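Local coordinates for insulinase family protease (Yersinia pestis, PDB 3GO9), which is probably a zinc-dependent peptidase or peptidase-like protein of the insulinase (M16) family, although its own activity and substrate are not established, at residues H72-L77 / G140-S145; A83-A88 / L132-D137. One frame throughout, in Å; residues are numbered along the deposited sequence.

Interaction 1: H72-L77 / G140-S145. With ZN (zinc ion), chain C.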
loop_
_atom_site.group_PDB
_atom_site.type_symbol
_atom_site.label_atom_id
_atom_site.label_comp_id
_atom_site.label_asym_id
_atom_site.label_seq_id
_atom_site.Cartn_x
_atom_site.Cartn_y
_atom_site.Cartn_z
ATOM N N HIS A 72 0.140 -8.926 17.271
ATOM C CA HIS A 72 -1.144 -8.168 17.216
ATOM C C HIS A 72 -1.597 -7.702 18.604
ATOM O O HIS A 72 -2.343 -6.701 18.709
ATOM C CB HIS A 72 -2.192 -9.028 16.526
ATOM C CG HIS A 72 -3.446 -8.300 16.175
ATOM N ND1 HIS A 72 -3.513 -7.457 15.086
ATOM C CD2 HIS A 72 -4.693 -8.379 16.683
ATOM C CE1 HIS A 72 -4.752 -7.003 14.978
ATOM N NE2 HIS A 72 -5.464 -7.515 15.958
ATOM N N LEU A 73 -1.226 -8.420 19.644
ATOM C CA LEU A 73 -1.618 -8.092 21.027
ATOM C C LEU A 73 -0.840 -6.909 21.597
ATOM O O LEU A 73 -1.383 -6.050 22.292
ATOM C CB LEU A 73 -1.484 -9.297 21.969
ATOM C CG LEU A 73 -1.830 -9.100 23.438
ATOM C CD1 LEU A 73 -3.201 -8.565 23.605
ATOM C CD2 LEU A 73 -1.658 -10.390 24.216
ATOM N N LEU A 74 0.462 -6.846 21.284
ATOM C CA LEU A 74 1.338 -5.832 21.884
ATOM C C LEU A 74 0.758 -4.431 21.753
ATOM O O LEU A 74 0.721 -3.717 22.731
ATOM C CB LEU A 74 2.768 -5.917 21.329
ATOM C CG LEU A 74 3.602 -7.168 21.605
ATOM C CD1 LEU A 74 4.936 -7.153 20.810
ATOM C CD2 LEU A 74 3.820 -7.306 23.115
ATOM N N PRO A 75 0.321 -4.007 20.551
ATOM C CA PRO A 75 -0.156 -2.641 20.506
ATOM C C PRO A 75 -1.410 -2.385 21.309
ATOM O O PRO A 75 -1.617 -1.233 21.750
ATOM C CB PRO A 75 -0.405 -2.394 19.005
ATOM C CG PRO A 75 -0.262 -3.661 18.364
ATOM C CD PRO A 75 0.405 -4.606 19.207
ATOM N N ARG A 76 -2.241 -3.415 21.531
ATOM C CA ARG A 76 -3.415 -3.203 22.358
ATOM C C ARG A 76 -2.994 -2.873 23.818
ATOM O O ARG A 76 -3.637 -2.088 24.529
ATOM C CB ARG A 76 -4.302 -4.445 22.325
ATOM C CG ARG A 76 -5.712 -4.102 22.818
ATOM C CD ARG A 76 -6.587 -5.331 22.853
ATOM N NE ARG A 76 -6.893 -5.916 21.549
ATOM C CZ ARG A 76 -7.861 -6.816 21.390
ATOM N NH1 ARG A 76 -8.576 -7.214 22.441
ATOM N NH2 ARG A 76 -8.108 -7.359 20.195
ATOM N N LEU A 77 -1.900 -3.465 24.264
ATOM C CA LEU A 77 -1.360 -3.171 25.599
ATOM C C LEU A 77 -1.039 -1.654 25.771
ATOM O O LEU A 77 -1.359 -1.079 26.816
ATOM C CB LEU A 77 -0.144 -4.059 25.917
ATOM C CG LEU A 77 -0.384 -5.527 25.823
ATOM C CD1 LEU A 77 0.964 -6.275 26.155
ATOM C CD2 LEU A 77 -1.523 -6.044 26.735
ATOM N N GLY A 140 10.035 1.098 23.708
ATOM C CA GLY A 140 11.023 0.581 24.671
ATOM C C GLY A 140 10.601 0.245 26.069
ATOM O O GLY A 140 11.423 -0.318 26.805
ATOM N N ASN A 141 9.376 0.592 26.473
ATOM C CA ASN A 141 8.942 0.343 27.859
ATOM C C ASN A 141 7.472 -0.073 27.914
ATOM O O ASN A 141 6.725 0.305 28.801
ATOM C CB ASN A 141 9.174 1.582 28.719
ATOM C CG ASN A 141 9.123 1.295 30.225
ATOM O OD1 ASN A 141 9.393 0.204 30.675
ATOM N ND2 ASN A 141 8.708 2.298 31.000
ATOM N N LEU A 142 7.093 -0.904 26.978
ATOM C CA LEU A 142 5.683 -1.356 26.846
ATOM C C LEU A 142 5.210 -2.010 28.149
ATOM O O LEU A 142 5.962 -2.754 28.777
ATOM C CB LEU A 142 5.553 -2.327 25.670
ATOM C CG LEU A 142 4.135 -2.792 25.353
ATOM C CD1 LEU A 142 3.324 -1.623 24.841
ATOM C CD2 LEU A 142 4.138 -3.959 24.306
ATOM N N ALA A 143 3.978 -1.696 28.564
ATOM C CA ALA A 143 3.434 -2.156 29.825
ATOM C C ALA A 143 2.873 -3.562 29.644
ATOM O O ALA A 143 1.731 -3.739 29.286
ATOM C CB ALA A 143 2.339 -1.155 30.361
ATOM N N VAL A 144 3.717 -4.564 29.835
ATOM C CA VAL A 144 3.342 -5.944 29.597
ATOM C C VAL A 144 3.299 -6.612 30.976
ATOM O O VAL A 144 4.320 -6.854 31.598
ATOM C CB VAL A 144 4.371 -6.664 28.683
ATOM C CG1 VAL A 144 3.880 -8.103 28.375
ATOM C CG2 VAL A 144 4.607 -5.866 27.385
ATOM N N SER A 145 2.104 -6.834 31.471
ATOM C CA SER A 145 1.932 -7.455 32.761
ATOM C C SER A 145 0.703 -8.299 32.758
ATOM O O SER A 145 -0.109 -8.226 31.835
ATOM C CB SER A 145 1.802 -6.372 33.832
ATOM O OG SER A 145 0.581 -5.661 33.679
HETATM ZN ZN ZN C . -7.381 -7.006 15.568
HETATM O O HOH W 1 -7.667 -8.344 16.470
HETATM O O HOH W 2 -7.794 -7.344 13.752
#

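Interaction 2: A83-A88 / L132-D137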
loop_
_atom_site.group_PDB
_atom_site.type_symbol
_atom_site.label_atom_id
_atom_site.label_comp_id
_atom_site.label_asym_id
_atom_site.label_seq_id
_atom_site.Cartn_x
_atom_site.Cartn_y
_atom_site.Cartn_z
ATOM N N ALA A 83 3.533 3.999 30.326
ATOM C CA ALA A 83 4.306 4.349 31.549
ATOM C C ALA A 83 4.364 5.858 31.853
ATOM O O ALA A 83 4.349 6.247 33.047
ATOM C CB ALA A 83 5.716 3.773 31.498
ATOM N N SER A 84 4.375 6.716 30.841
ATOM C CA SER A 84 4.505 8.150 31.031
ATOM C C SER A 84 3.165 8.854 31.249
ATOM O O SER A 84 3.136 10.081 31.363
ATOM C CB SER A 84 5.165 8.793 29.832
ATOM O OG SER A 84 6.473 8.279 29.590
ATOM N N PHE A 85 2.091 8.097 31.335
ATOM C CA PHE A 85 0.739 8.664 31.325
ATOM C C PHE A 85 -0.133 8.182 32.478
ATOM O O PHE A 85 -0.213 6.998 32.773
ATOM C CB PHE A 85 -0.000 8.231 30.058
ATOM C CG PHE A 85 0.576 8.795 28.815
ATOM C CD1 PHE A 85 -0.025 9.853 28.166
ATOM C CD2 PHE A 85 1.719 8.246 28.243
ATOM C CE1 PHE A 85 0.504 10.388 26.985
ATOM C CE2 PHE A 85 2.253 8.807 27.043
ATOM C CZ PHE A 85 1.643 9.898 26.454
ATOM N N THR A 86 -0.871 9.095 33.098
ATOM C CA THR A 86 -2.060 8.668 33.839
ATOM C C THR A 86 -3.164 8.232 32.863
ATOM O O THR A 86 -3.123 8.578 31.691
ATOM C CB THR A 86 -2.637 9.813 34.703
ATOM O OG1 THR A 86 -3.145 10.845 33.858
ATOM C CG2 THR A 86 -1.559 10.353 35.644
ATOM N N PRO A 87 -4.156 7.433 33.313
ATOM C CA PRO A 87 -5.303 7.135 32.474
ATOM C C PRO A 87 -5.916 8.383 31.782
ATOM O O PRO A 87 -6.230 8.346 30.552
ATOM C CB PRO A 87 -6.280 6.491 33.464
ATOM C CG PRO A 87 -5.402 5.880 34.446
ATOM C CD PRO A 87 -4.288 6.803 34.648
ATOM N N ALA A 88 -6.044 9.477 32.544
ATOM C CA ALA A 88 -6.601 10.709 31.995
ATOM C C ALA A 88 -5.743 11.287 30.893
ATOM O O ALA A 88 -6.252 11.702 29.840
ATOM C CB ALA A 88 -6.864 11.766 33.122
ATOM N N LEU A 132 5.196 11.716 21.145
ATOM C CA LEU A 132 6.514 11.118 21.177
ATOM C C LEU A 132 6.737 10.277 22.429
ATOM O O LEU A 132 7.447 9.243 22.369
ATOM C CB LEU A 132 7.605 12.189 21.008
ATOM C CG LEU A 132 7.654 12.920 19.664
ATOM C CD1 LEU A 132 8.822 13.919 19.703
ATOM C CD2 LEU A 132 7.856 11.971 18.473
ATOM N N ALA A 133 6.122 10.683 23.554
ATOM C CA ALA A 133 6.245 9.960 24.803
ATOM C C ALA A 133 5.490 8.623 24.685
ATOM O O ALA A 133 6.015 7.574 25.123
ATOM C CB ALA A 133 5.719 10.815 25.895
ATOM N N TRP A 134 4.305 8.642 24.069
ATOM C CA TRP A 134 3.527 7.431 23.898
ATOM C C TRP A 134 4.301 6.474 22.984
ATOM O O TRP A 134 4.398 5.282 23.229
ATOM C CB TRP A 134 2.124 7.683 23.324
ATOM C CG TRP A 134 1.286 6.447 23.293
ATOM C CD1 TRP A 134 0.610 5.895 24.351
ATOM C CD2 TRP A 134 1.088 5.544 22.180
ATOM N NE1 TRP A 134 -0.029 4.733 23.948
ATOM C CE2 TRP A 134 0.237 4.523 22.621
ATOM C CE3 TRP A 134 1.542 5.516 20.852
ATOM C CZ2 TRP A 134 -0.161 3.492 21.801
ATOM C CZ3 TRP A 134 1.091 4.490 20.008
ATOM C CH2 TRP A 134 0.263 3.482 20.517
ATOM N N LEU A 135 4.873 7.013 21.920
ATOM C CA LEU A 135 5.577 6.177 20.942
ATOM C C LEU A 135 6.876 5.609 21.553
ATOM O O LEU A 135 7.237 4.449 21.266
ATOM C CB LEU A 135 5.908 6.934 19.672
ATOM C CG LEU A 135 4.685 7.266 18.807
ATOM C CD1 LEU A 135 5.041 8.348 17.763
ATOM C CD2 LEU A 135 4.110 6.050 18.114
ATOM N N SER A 136 7.573 6.410 22.347
ATOM C CA SER A 136 8.796 5.904 23.061
ATOM C C SER A 136 8.495 4.948 24.197
ATOM O O SER A 136 9.226 3.964 24.393
ATOM C CB SER A 136 9.739 7.027 23.445
ATOM O OG SER A 136 9.137 7.998 24.274
ATOM N N ASP A 137 7.422 5.185 24.928
ATOM C CA ASP A 137 6.916 4.183 25.885
ATOM C C ASP A 137 6.648 2.867 25.162
ATOM O O ASP A 137 7.033 1.788 25.630
ATOM C CB ASP A 137 5.582 4.615 26.548
ATOM C CG ASP A 137 5.684 5.734 27.580
ATOM O OD1 ASP A 137 6.809 6.157 27.986
ATOM O OD2 ASP A 137 4.558 6.120 28.051
#

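Interaction 1: H72-L77 / G140-S145
L142 presses its CD2 methyl into the side of L74, 3.6 Å from CD2 of that leucine, the two side chains crossing at about a right angle. CB of L74 touches the same methyl. CD2 of L142 is also 3.8 Å from L74 O, with CD1 of L142 only slightly farther away. L142 can reach in this way because its CG is anti to the backbone N (chi1 -176°). A turn further along helix 70-80, CD1 of L77 faces both methyls of V144, 3.9 Å from CG2 and 4.1 Å from CG1, while its CB rests on A143 O at 3.9 Å. No hydrogen bond joins the segments; the side chains meet by van der Waals packing, partly on carbonyl oxygens. The loop 140-145 is shaped by polar bonds of its own: A143 centres an inverse gamma turn, its O accepts from T148 OG1, and S145 is the N-cap of helix 146-153. L199 of helix 196-206 covers L74 and V144, and V149 and A152 cover L77. At the far end of the segment, H72 NE2 binds zinc at 2.0 Å, with D158 OD2, I160 O and water 2 also in the shell; a second water is modelled doubtfully close. H72 ND1 is hydrogen-bonded to T109 OG1, which steadies the imidazole, and R76 forms a salt bridge to D158 OD1, placing R76 in the second shell of the zinc. Residues 72-76 read HLLPR where M16 peptidases typically carry HxxEH, so of that motif only the first histidine is present. The helix thus offers leucines to the loop and H72 to zinc, and this zinc site probably differs from the catalytic site of active relatives.

Interaction 2: A83-A88 / L132-D137
S84 and D137 meet through a two-point grip on one carboxylate. The backbone N of S84 gives a nearly straight hydrogen bond to D137 OD2 at 2.9 Å, reaching it on the syn side but well out of the carboxylate plane. The hydroxyl of the same serine donates to D137 OD1 at 2.7 Å, on its syn lone pair. CG of D137 lies anti to its carbonyl carbon (chi1 -73°), directing CG toward the loop. OD2 is also hydrogen-bonded to S82 OG, so this buried carboxylate is held by three donors, an environment that would favour its ionised form. F85 follows with its ring edge laid against the helix. CE2 is 3.6 Å from the backbone N of W134, CZ packs on W134 CB at 3.9 Å, and D137 OD2 approaches CD2 in the plane of the ring at 3.6 Å. The carboxylate and the phenyl ring are close to perpendicular. W134 holds CG anti to its backbone N (chi1 -174°), and its indole turns an edge toward the face of F85 in an offset edge-to-face pair, the phenyl and five-membered ring centroids 5.9 Å apart and the planes at 75°. A133 meets F85 CE2 with its carbonyl carbon and with CB, the latter at 4.2 Å. Behind the contact, S136 OG folds back onto L132 O, which also takes the helical N-H of S136 from the opposite face. T86 is the N-cap of helix 87-95, whose L90 and L93 touch the side chains of F85 and W134. NE1 of W134 donates to A78 O, bridging to helix 70-80. L132 and L135 lean on strand 50-56 and, with S136, on helix 222-233, so helix 125-140 packs against both as well as the 83-85 loop.

How the interactions relate
The segments come along the chain in the order 72-77, 83-88, 132-137, 140-145, so interaction 2 is nested inside the loop closed by interaction 1. Their centres are about 12 Å apart, and they touch where N141 ND2 packs on A83 CB at 3.4 Å. Helices 70-80 and 87-95 are consecutive, and helix 125-140, which supplies one side of interaction 2, runs directly into the loop of interaction 1. All four segments belong to the insulinase-like (M16) portion of the chain. Together the contacts tie this helical layer, beside the seven-stranded sheet, at both ends of the 81-86 connection, with a zinc ligand, H72, in interaction 1.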